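Local coordinates for putative phosphoribosyltransferase (Neisseria gonorrhoeae, PDB 5VOG), which binds the alarmone guanosine tetraphosphate (ppGpp) and probably acts as a metal-binding phosphoribosyltransferase, at residues A[13-17]-A[174-178]; A[20-24]-A[133-137]; A[118-122]-A[145-149]. One frame throughout, in Å; residues are numbered along the deposited sequence.

Interaction 1. Residues A[13-17]-A[174-178]; sequences IWYTY and HNRLA
Trp14 lies with one face of its indole against Leu177: Leu177 CB sits 3.6 Å from the centroid of the five-membered ring and 12° off its normal, a CH-pi contact. The Trp14 rotamer (chi1 m, chi2 -108°) also points the indole edge at the face of His174, an offset edge-to-face pair with centroids 5.1 Å apart and planes at 69°. Residues 13-15 are extended (Trp14 phi/psi -118/136°), 174-178 helical; CA atoms approach to 4.4 Å at Trp14-Ala178 and 6.0 Å at Thr16-Asn175. Strand 12-14, paired in parallel with 161-163, is covered by C-terminal helix 171-179, consistent with the variable hood of type I phosphoribosyltransferases. His174 (chi1 t) donates from NE2 to Tyr15 O at 2.7 Å (177°). Ala178 CB fits 3.2 Å from Trp14 O. Water 1 joins Trp14 N (3.0 Å) to Leu177 O (2.9 Å), water 2 Trp14 O (2.7 Å) to Ala178 O (3.1 Å), and water 3 Tyr17 N (3.0 Å) to Asn175 OD1 (2.7 Å). Asn175 ND2 is hydrogen-bonded to Asp18 of the second subunit. Thr16 (chi1 p) N-caps helix 17-33 through OG1 to Asp19 N, while its CG2 lies 3.4 Å from Asn175 OD1.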
loop_
_atom_site.group_PDB
_atom_site.type_symbol
_atom_site.label_atom_id
_atom_site.label_comp_id
_atom_site.label_asym_id
_atom_site.label_seq_id
_atom_site.Cartn_x
_atom_site.Cartn_y
_atom_site.Cartn_z
ATOM N N ILE A 13 19.729 11.673 -0.836
ATOM C CA ILE A 13 19.689 10.981 0.443
ATOM C C ILE A 13 18.962 9.658 0.243
ATOM O O ILE A 13 18.056 9.544 -0.587
ATOM C CB ILE A 13 19.036 11.861 1.547
ATOM C CG1 ILE A 13 19.174 11.207 2.925
ATOM C CG2 ILE A 13 17.576 12.158 1.226
ATOM C CD1 ILE A 13 19.133 12.193 4.083
ATOM N N TRP A 14 19.410 8.641 0.976
ATOM C CA TRP A 14 18.803 7.315 0.990
ATOM C C TRP A 14 18.306 7.010 2.395
ATOM O O TRP A 14 19.013 7.259 3.378
ATOM C CB TRP A 14 19.809 6.233 0.567
ATOM C CG TRP A 14 20.228 6.263 -0.881
ATOM C CD1 TRP A 14 19.872 5.369 -1.846
ATOM C CD2 TRP A 14 21.091 7.217 -1.519
ATOM N NE1 TRP A 14 20.448 5.707 -3.045
ATOM C CE2 TRP A 14 21.206 6.836 -2.871
ATOM C CE3 TRP A 14 21.780 8.354 -1.079
ATOM C CZ2 TRP A 14 21.971 7.552 -3.791
ATOM C CZ3 TRP A 14 22.538 9.066 -1.991
ATOM C CH2 TRP A 14 22.631 8.660 -3.333
ATOM N N TYR A 15 17.099 6.451 2.491
ATOM C CA TYR A 15 16.503 6.077 3.764
ATOM C C TYR A 15 16.212 4.586 3.770
ATOM O O TYR A 15 15.688 4.048 2.790
ATOM C CB TYR A 15 15.190 6.836 4.032
ATOM C CG TYR A 15 15.327 8.326 4.229
ATOM C CD1 TYR A 15 16.075 8.851 5.279
ATOM C CD2 TYR A 15 14.671 9.213 3.385
ATOM C CE1 TYR A 15 16.179 10.219 5.462
ATOM C CE2 TYR A 15 14.763 10.582 3.567
ATOM C CZ TYR A 15 15.520 11.079 4.600
ATOM O OH TYR A 15 15.601 12.446 4.772
ATOM N N THR A 16 16.533 3.923 4.878
ATOM C CA THR A 16 16.177 2.521 5.021
ATOM C C THR A 16 14.686 2.386 5.331
ATOM O O THR A 16 14.018 3.344 5.723
ATOM C CB THR A 16 16.995 1.850 6.133
ATOM O OG1 THR A 16 16.603 2.383 7.406
ATOM C CG2 THR A 16 18.496 2.070 5.927
ATOM N N TYR A 17 14.163 1.169 5.148
ATOM C CA TYR A 17 12.794 0.899 5.580
ATOM C C TYR A 17 12.610 1.248 7.049
ATOM O O TYR A 17 11.610 1.864 7.428
ATOM C CB TYR A 17 12.428 -0.568 5.357
ATOM C CG TYR A 17 12.063 -0.955 3.939
ATOM C CD1 TYR A 17 10.866 -0.527 3.364
ATOM C CD2 TYR A 17 12.887 -1.794 3.192
ATOM C CE1 TYR A 17 10.524 -0.889 2.068
ATOM C CE2 TYR A 17 12.549 -2.166 1.896
ATOM C CZ TYR A 17 11.368 -1.713 1.339
ATOM O OH TYR A 17 11.026 -2.083 0.050
ATOM N N HIS A 174 21.477 -0.064 -1.477
ATOM C CA HIS A 174 20.651 1.024 -0.976
ATOM C C HIS A 174 20.971 1.325 0.483
ATOM O O HIS A 174 21.141 2.488 0.868
ATOM C CB HIS A 174 19.172 0.672 -1.143
ATOM C CG HIS A 174 18.252 1.693 -0.559
ATOM N ND1 HIS A 174 17.723 2.730 -1.298
ATOM C CD2 HIS A 174 17.794 1.859 0.705
ATOM C CE1 HIS A 174 16.971 3.484 -0.516
ATOM N NE2 HIS A 174 17.002 2.981 0.706
ATOM N N ASN A 175 21.052 0.281 1.315
ATOM C CA ASN A 175 21.332 0.490 2.730
ATOM C C ASN A 175 22.731 1.048 2.936
ATOM O O ASN A 175 22.951 1.861 3.841
ATOM C CB ASN A 175 21.164 -0.812 3.509
ATOM C CG ASN A 175 19.711 -1.222 3.664
ATOM O OD1 ASN A 175 18.794 -0.395 3.567
ATOM N ND2 ASN A 175 19.491 -2.507 3.915
ATOM N N ARG A 176 23.688 0.621 2.107
ATOM C CA ARG A 176 25.039 1.168 2.198
ATOM C C ARG A 176 25.030 2.674 1.963
ATOM O O ARG A 176 25.669 3.434 2.700
ATOM C CB ARG A 176 25.962 0.470 1.197
ATOM C CG ARG A 176 27.420 0.906 1.304
ATOM C CD ARG A 176 28.280 0.371 0.158
ATOM N NE ARG A 176 27.953 1.005 -1.116
ATOM C CZ ARG A 176 28.409 2.193 -1.501
ATOM N NH1 ARG A 176 29.217 2.885 -0.710
ATOM N NH2 ARG A 176 28.056 2.693 -2.677
ATOM N N LEU A 177 24.297 3.124 0.943
ATOM C CA LEU A 177 24.227 4.553 0.655
ATOM C C LEU A 177 23.470 5.314 1.740
ATOM O O LEU A 177 23.772 6.486 1.993
ATOM C CB LEU A 177 23.590 4.775 -0.721
ATOM C CG LEU A 177 24.454 4.340 -1.915
ATOM C CD1 LEU A 177 23.625 4.190 -3.189
ATOM C CD2 LEU A 177 25.603 5.321 -2.127
ATOM N N ALA A 178 22.498 4.673 2.395
ATOM C CA ALA A 178 21.787 5.329 3.490
ATOM C C ALA A 178 22.709 5.550 4.684
ATOM O O ALA A 178 22.699 6.623 5.300
ATOM C CB ALA A 178 20.565 4.501 3.892
HETATM O O HOH W 1 22.030 8.797 2.465
HETATM O O HOH W 2 20.159 8.336 5.620
HETATM O O HOH W 3 16.209 -0.893 4.296
#

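Interaction 2. Residues A[20-24]-A[133-137]. With G4P (guanosine-5',3'-tetraphosphate), chain D.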
loop_
_atom_site.group_PDB
_atom_site.type_symbol
_atom_site.label_atom_id
_atom_site.label_comp_id
_atom_site.label_asym_id
_atom_site.label_seq_id
_atom_site.Cartn_x
_atom_site.Cartn_y
_atom_site.Cartn_z
ATOM N N ILE A 20 12.286 4.924 7.837
ATOM C CA ILE A 20 10.973 5.464 7.514
ATOM C C ILE A 20 9.945 5.023 8.544
ATOM O O ILE A 20 9.108 5.819 8.986
ATOM C CB ILE A 20 10.605 5.041 6.079
ATOM C CG1 ILE A 20 11.479 5.856 5.108
ATOM C CG2 ILE A 20 9.097 5.180 5.804
ATOM C CD1 ILE A 20 11.426 5.374 3.670
ATOM N N HIS A 21 10.013 3.757 8.970
ATOM C CA HIS A 21 9.142 3.261 10.032
ATOM C C HIS A 21 9.235 4.132 11.285
ATOM O O HIS A 21 8.206 4.476 11.885
ATOM C CB HIS A 21 9.513 1.806 10.343
ATOM C CG HIS A 21 8.602 1.129 11.321
ATOM N ND1 HIS A 21 7.637 0.223 10.935
ATOM C CD2 HIS A 21 8.525 1.209 12.671
ATOM C CE1 HIS A 21 7.002 -0.222 12.006
ATOM N NE2 HIS A 21 7.523 0.359 13.072
ATOM N N ARG A 22 10.455 4.524 11.677
ATOM C CA ARG A 22 10.625 5.358 12.866
ATOM C C ARG A 22 9.991 6.733 12.679
ATOM O O ARG A 22 9.406 7.289 13.619
ATOM C CB ARG A 22 12.112 5.493 13.204
ATOM C CG ARG A 22 12.810 4.176 13.520
ATOM C CD ARG A 22 14.315 4.358 13.682
ATOM N NE ARG A 22 15.022 3.077 13.656
ATOM C CZ ARG A 22 15.234 2.315 14.726
ATOM N NH1 ARG A 22 14.795 2.701 15.917
ATOM N NH2 ARG A 22 15.885 1.166 14.606
ATOM N N VAL A 23 10.103 7.307 11.477
ATOM C CA VAL A 23 9.459 8.592 11.211
ATOM C C VAL A 23 7.942 8.449 11.273
ATOM O O VAL A 23 7.246 9.313 11.816
ATOM C CB VAL A 23 9.918 9.160 9.854
ATOM C CG1 VAL A 23 9.115 10.412 9.489
ATOM C CG2 VAL A 23 11.399 9.488 9.880
ATOM N N ILE A 24 7.405 7.358 10.714
ATOM C CA ILE A 24 5.960 7.141 10.737
ATOM C C ILE A 24 5.442 7.045 12.172
ATOM O O ILE A 24 4.375 7.581 12.496
ATOM C CB ILE A 24 5.596 5.889 9.917
ATOM C CG1 ILE A 24 5.875 6.102 8.424
ATOM C CG2 ILE A 24 4.139 5.508 10.152
ATOM C CD1 ILE A 24 4.924 7.107 7.750
ATOM N N VAL A 133 1.948 13.494 5.391
ATOM C CA VAL A 133 2.969 13.085 4.435
ATOM C C VAL A 133 4.211 12.656 5.196
ATOM O O VAL A 133 4.533 13.200 6.256
ATOM C CB VAL A 133 3.314 14.191 3.416
ATOM C CG1 VAL A 133 2.173 14.398 2.462
ATOM C CG2 VAL A 133 3.660 15.499 4.126
ATOM N N LEU A 134 4.899 11.650 4.659
ATOM C CA LEU A 134 6.115 11.163 5.296
ATOM C C LEU A 134 7.206 12.230 5.285
ATOM O O LEU A 134 7.779 12.563 6.334
ATOM C CB LEU A 134 6.574 9.884 4.589
ATOM C CG LEU A 134 7.986 9.348 4.842
ATOM C CD1 LEU A 134 8.185 8.953 6.297
ATOM C CD2 LEU A 134 8.237 8.147 3.930
ATOM N N HIS A 135 7.492 12.793 4.110
ATOM C CA HIS A 135 8.576 13.748 3.914
ATOM C C HIS A 135 8.040 15.033 3.312
ATOM O O HIS A 135 7.372 15.002 2.271
ATOM C CB HIS A 135 9.639 13.170 2.986
ATOM C CG HIS A 135 10.347 11.992 3.557
ATOM N ND1 HIS A 135 10.595 10.849 2.828
ATOM C CD2 HIS A 135 10.886 11.789 4.782
ATOM C CE1 HIS A 135 11.250 9.988 3.586
ATOM N NE2 HIS A 135 11.445 10.537 4.774
ATOM N N GLU A 136 8.371 16.162 3.943
ATOM C CA GLU A 136 8.017 17.490 3.452
ATOM C C GLU A 136 9.284 18.187 2.971
ATOM O O GLU A 136 10.136 18.562 3.783
ATOM C CB GLU A 136 7.334 18.309 4.543
ATOM C CG GLU A 136 7.066 19.742 4.125
ATOM C CD GLU A 136 6.494 20.590 5.245
ATOM O OE1 GLU A 136 6.354 20.095 6.386
ATOM O OE2 GLU A 136 6.179 21.765 4.976
ATOM N N LYS A 137 9.403 18.383 1.659
ATOM C CA LYS A 137 10.546 19.105 1.115
ATOM C C LYS A 137 10.337 20.609 1.229
ATOM O O LYS A 137 9.270 21.129 0.886
ATOM C CB LYS A 137 10.780 18.740 -0.341
ATOM C CG LYS A 137 11.238 17.327 -0.579
ATOM C CD LYS A 137 11.500 17.209 -2.064
ATOM C CE LYS A 137 12.048 15.898 -2.456
ATOM N NZ LYS A 137 12.334 15.926 -3.913
HETATM P PB G4P D . 2.905 16.205 -4.001
HETATM O O1B G4P D . 1.672 16.795 -4.473
HETATM O O2B G4P D . 3.984 17.213 -3.545
HETATM O O3B G4P D . 2.627 15.178 -2.858
HETATM O O3A G4P D . 3.556 15.278 -5.123
HETATM P PA G4P D . 4.007 15.604 -6.611
HETATM O O1A G4P D . 2.838 15.764 -7.503
HETATM O O2A G4P D . 4.957 16.774 -6.606
HETATM O "O5'" G4P D . 4.874 14.285 -6.937
HETATM C "C5'" G4P D . 5.069 13.795 -8.278
HETATM C "C4'" G4P D . 5.937 12.567 -8.206
HETATM O "O4'" G4P D . 7.282 12.934 -7.853
HETATM C "C3'" G4P D . 5.491 11.532 -7.168
HETATM O "O3'" G4P D . 5.248 10.279 -7.844
HETATM C "C2'" G4P D . 6.661 11.405 -6.188
HETATM O "O2'" G4P D . 6.883 10.075 -5.724
HETATM C "C1'" G4P D . 7.821 11.917 -7.038
HETATM N N9 G4P D . 8.879 12.518 -6.222
HETATM C C8 G4P D . 8.973 13.827 -5.832
HETATM N N7 G4P D . 10.029 14.068 -5.089
HETATM C C5 G4P D . 10.663 12.838 -4.987
HETATM C C6 G4P D . 11.870 12.451 -4.322
HETATM O O6 G4P D . 12.630 13.169 -3.665
HETATM N N1 G4P D . 12.151 11.110 -4.492
HETATM C C2 G4P D . 11.383 10.227 -5.205
HETATM N N2 G4P D . 11.819 8.966 -5.282
HETATM N N3 G4P D . 10.259 10.572 -5.828
HETATM C C4 G4P D . 9.962 11.877 -5.681
HETATM P PC G4P D . 3.878 9.947 -8.560
HETATM O O1C G4P D . 3.829 10.549 -9.921
HETATM O O2C G4P D . 2.814 10.431 -7.613
HETATM O O3C G4P D . 3.830 8.355 -8.613
HETATM P PD G4P D . 3.723 7.208 -7.510
HETATM O O1D G4P D . 3.257 7.876 -6.259
HETATM O O2D G4P D . 2.694 6.199 -8.070
HETATM O O3D G4P D . 5.096 6.592 -7.436
#
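Leu134 gives up the most surface in this contact, 92 Å² of the 214 Å² total. It stands at the corner where the chain leaves strand 129-133 and turns into strand 135-137, and its phi/psi of -65/-52° interrupts the extended backbone of Val133 and His135. With chi1 t and chi2 p, Leu134 CD1 sits over Ile20, Val23 and Ile24 of helix 17-33 (3.9 Å to Ile20 CG2, 3.6 Å to Val23 CG1, 4.0 Å to Ile24 CD1), and Leu134 CD2 adds a 3.6 Å contact to Ile20 CG2. Ile20, which loses 42 Å², and Val23, which loses 37 Å², are three residues apart and so share a helix face with Ile24; Leu134 inserts between them. Ile20 CG1 also comes within 4.4 Å of His135 CE1. On further sides Ile20 and Ile24 pack on Met54 of helix 49-59, and the His135 ring meets those of Tyr15 and Tyr164, with His135 ND1 hydrogen-bonded to Tyr164 OH.

Beyond the corner, strand 135-137 reaches the nucleotide. Lys137, extended from chi2 onward, donates from NZ to G4P O6 at 2.8 Å and to G4P N7 at 3.2 Å, reading the acceptor edge of guanine, much as a lysine reads the 6-oxo group in purine phosphoribosyltransferases. Asp109 forms a salt bridge with the same NZ.

The helix-to-corner interface holds carbon contacts and no hydrogen bonds, so its cohesion rests on shape fit and hydrophobic burial; the polar bonds lie outside it, where His135 pairs with Tyr164 and Lys137 meets the guanine.

Interaction 3. Residues A[118-122]-A[145-149]; sequences LKELL and IPEGI
Leu118 begins the contact, on helix 112-121, with phi/psi of -66/-42° and CA-to-CB directed toward residues 145-149. Its mt rotamer sends CD1 against an apolar surface formed by Ile145, Pro146 and Ile149, where Leu118 CD1 lies 3.9 Å from Pro146 CD, 3.9 Å from Ile149 CD1 and 4.0 Å from Ile145 CG2. Lys119 follows with only a marginal touch, its CG 4.5 Å from Pro146 CG, although this pair sets the closest backbone approach, 7.2 Å between CA atoms; its ammonium instead forms a salt bridge with Glu115. Leu122, one helical turn after Leu118 and linked to it by the hydrogen bond from Leu122 N to Leu118 O at 2.9 Å, is again mt (chi1 -74°, chi2 176°). It places CD1 3.6 Å from Pro146 CB and 4.0 Å from Ile149 CD1.

The opposing chain is a loop with a type II beta turn from Pro146 to Ile149. Glu147 (-70/143°) and Gly148 (81/12°) hold the central positions, the latter with the positive phi such a turn requires. The turn brings Pro146 and Ile149, both pointing toward the helix, side by side as the partners of the i, i+4 leucine pair. All these contacts are apolar, burying 242 Å² in total.

Helix 112-121 connects the neighbouring parallel strands 101-105 and 129-133 in a beta-alpha-beta unit, with Leu118 and Leu121 packing on Val103; the turn at 146-149 lies in the connection from strand 135-137 to strand 151-157, packed against residues 118-122.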
loop_
_atom_site.group_PDB
_atom_site.type_symbol
_atom_site.label_atom_id
_atom_site.label_comp_id
_atom_site.label_asym_id
_atom_site.label_seq_id
_atom_site.Cartn_x
_atom_site.Cartn_y
_atom_site.Cartn_z
ATOM N N LEU A 118 -6.944 16.826 -2.637
ATOM C CA LEU A 118 -7.705 17.482 -1.581
ATOM C C LEU A 118 -8.904 18.231 -2.149
ATOM O O LEU A 118 -9.998 18.185 -1.576
ATOM C CB LEU A 118 -6.799 18.425 -0.789
ATOM C CG LEU A 118 -5.713 17.697 0.017
ATOM C CD1 LEU A 118 -4.773 18.684 0.733
ATOM C CD2 LEU A 118 -6.341 16.706 1.004
ATOM N N LYS A 119 -8.720 18.928 -3.274
ATOM C CA LYS A 119 -9.853 19.605 -3.901
ATOM C C LYS A 119 -10.953 18.616 -4.265
ATOM O O LYS A 119 -12.141 18.898 -4.073
ATOM C CB LYS A 119 -9.392 20.370 -5.138
ATOM C CG LYS A 119 -8.750 21.713 -4.819
ATOM C CD LYS A 119 -8.496 22.513 -6.085
ATOM C CE LYS A 119 -7.982 23.907 -5.762
ATOM N NZ LYS A 119 -7.776 24.720 -6.989
ATOM N N GLU A 120 -10.577 17.445 -4.785
ATOM C CA GLU A 120 -11.587 16.459 -5.143
ATOM C C GLU A 120 -12.284 15.901 -3.912
ATOM O O GLU A 120 -13.501 15.699 -3.924
ATOM C CB GLU A 120 -10.950 15.330 -5.954
ATOM C CG GLU A 120 -10.523 15.743 -7.346
ATOM C CD GLU A 120 -11.677 16.283 -8.168
ATOM O OE1 GLU A 120 -12.738 15.630 -8.203
ATOM O OE2 GLU A 120 -11.521 17.365 -8.773
ATOM N N LEU A 121 -11.533 15.636 -2.837
ATOM C CA LEU A 121 -12.141 15.048 -1.649
ATOM C C LEU A 121 -12.998 16.046 -0.877
ATOM O O LEU A 121 -13.908 15.628 -0.151
ATOM C CB LEU A 121 -11.054 14.452 -0.751
ATOM C CG LEU A 121 -10.353 13.223 -1.350
ATOM C CD1 LEU A 121 -9.117 12.849 -0.551
ATOM C CD2 LEU A 121 -11.316 12.042 -1.422
ATOM N N LEU A 122 -12.757 17.348 -1.037
ATOM C CA LEU A 122 -13.616 18.334 -0.392
ATOM C C LEU A 122 -14.995 18.415 -1.033
ATOM O O LEU A 122 -15.887 19.053 -0.466
ATOM C CB LEU A 122 -12.953 19.713 -0.406
ATOM C CG LEU A 122 -11.792 19.869 0.577
ATOM C CD1 LEU A 122 -11.126 21.228 0.424
ATOM C CD2 LEU A 122 -12.263 19.655 2.008
ATOM N N ILE A 145 -2.475 24.011 -0.482
ATOM C CA ILE A 145 -3.346 23.221 0.393
ATOM C C ILE A 145 -4.592 24.043 0.715
ATOM O O ILE A 145 -4.461 25.181 1.189
ATOM C CB ILE A 145 -2.607 22.835 1.667
ATOM C CG1 ILE A 145 -1.318 22.094 1.319
ATOM C CG2 ILE A 145 -3.508 22.024 2.598
ATOM C CD1 ILE A 145 -0.409 21.907 2.482
ATOM N N PRO A 146 -5.794 23.510 0.493
ATOM C CA PRO A 146 -7.011 24.269 0.804
ATOM C C PRO A 146 -7.061 24.696 2.266
ATOM O O PRO A 146 -6.385 24.137 3.133
ATOM C CB PRO A 146 -8.139 23.287 0.467
ATOM C CG PRO A 146 -7.538 22.365 -0.545
ATOM C CD PRO A 146 -6.093 22.221 -0.156
ATOM N N GLU A 147 -7.887 25.706 2.524
ATOM C CA GLU A 147 -8.041 26.233 3.870
ATOM C C GLU A 147 -8.764 25.239 4.765
ATOM O O GLU A 147 -9.678 24.533 4.328
ATOM C CB GLU A 147 -8.810 27.552 3.831
ATOM C CG GLU A 147 -7.984 28.716 3.339
ATOM C CD GLU A 147 -6.806 28.993 4.245
ATOM O OE1 GLU A 147 -7.019 29.146 5.467
ATOM O OE2 GLU A 147 -5.665 29.042 3.740
ATOM N N GLY A 148 -8.340 25.182 6.026
ATOM C CA GLY A 148 -9.009 24.365 7.016
ATOM C C GLY A 148 -8.649 22.898 7.009
ATOM O O GLY A 148 -9.342 22.107 7.659
ATOM N N ILE A 149 -7.600 22.505 6.296
ATOM C CA ILE A 149 -7.159 21.111 6.253
ATOM C C ILE A 149 -5.950 20.963 7.170
ATOM O O ILE A 149 -4.896 21.560 6.896
ATOM C CB ILE A 149 -6.834 20.670 4.818
ATOM C CG1 ILE A 149 -8.109 20.647 3.968
ATOM C CG2 ILE A 149 -6.160 19.301 4.813
ATOM C CD1 ILE A 149 -7.887 20.160 2.553
#

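From the N terminus, strand 12-14 opens the widest loop, closed when helix 171-179 returns in interaction 1. Just downstream, helix 17-33 starts interaction 2, completed at the 133-137 corner; this smaller loop lies wholly within the first. Interaction 3 begins at 118-122, before that corner, and finishes at 145-149, after it: interactions 2 and 3 therefore cross, both enclosed by interaction 1. Interactions 1 and 2 touch directly, Tyr15 CD2 lying 3.5 Å from His135 CE1, which couples the terminal layer to strand 135-137 of the central sheet. Interaction 3 lies on the opposite side of the chain's centre, about 33 Å from interaction 1 centre to centre, joining helix 112-121 to a loop between strands.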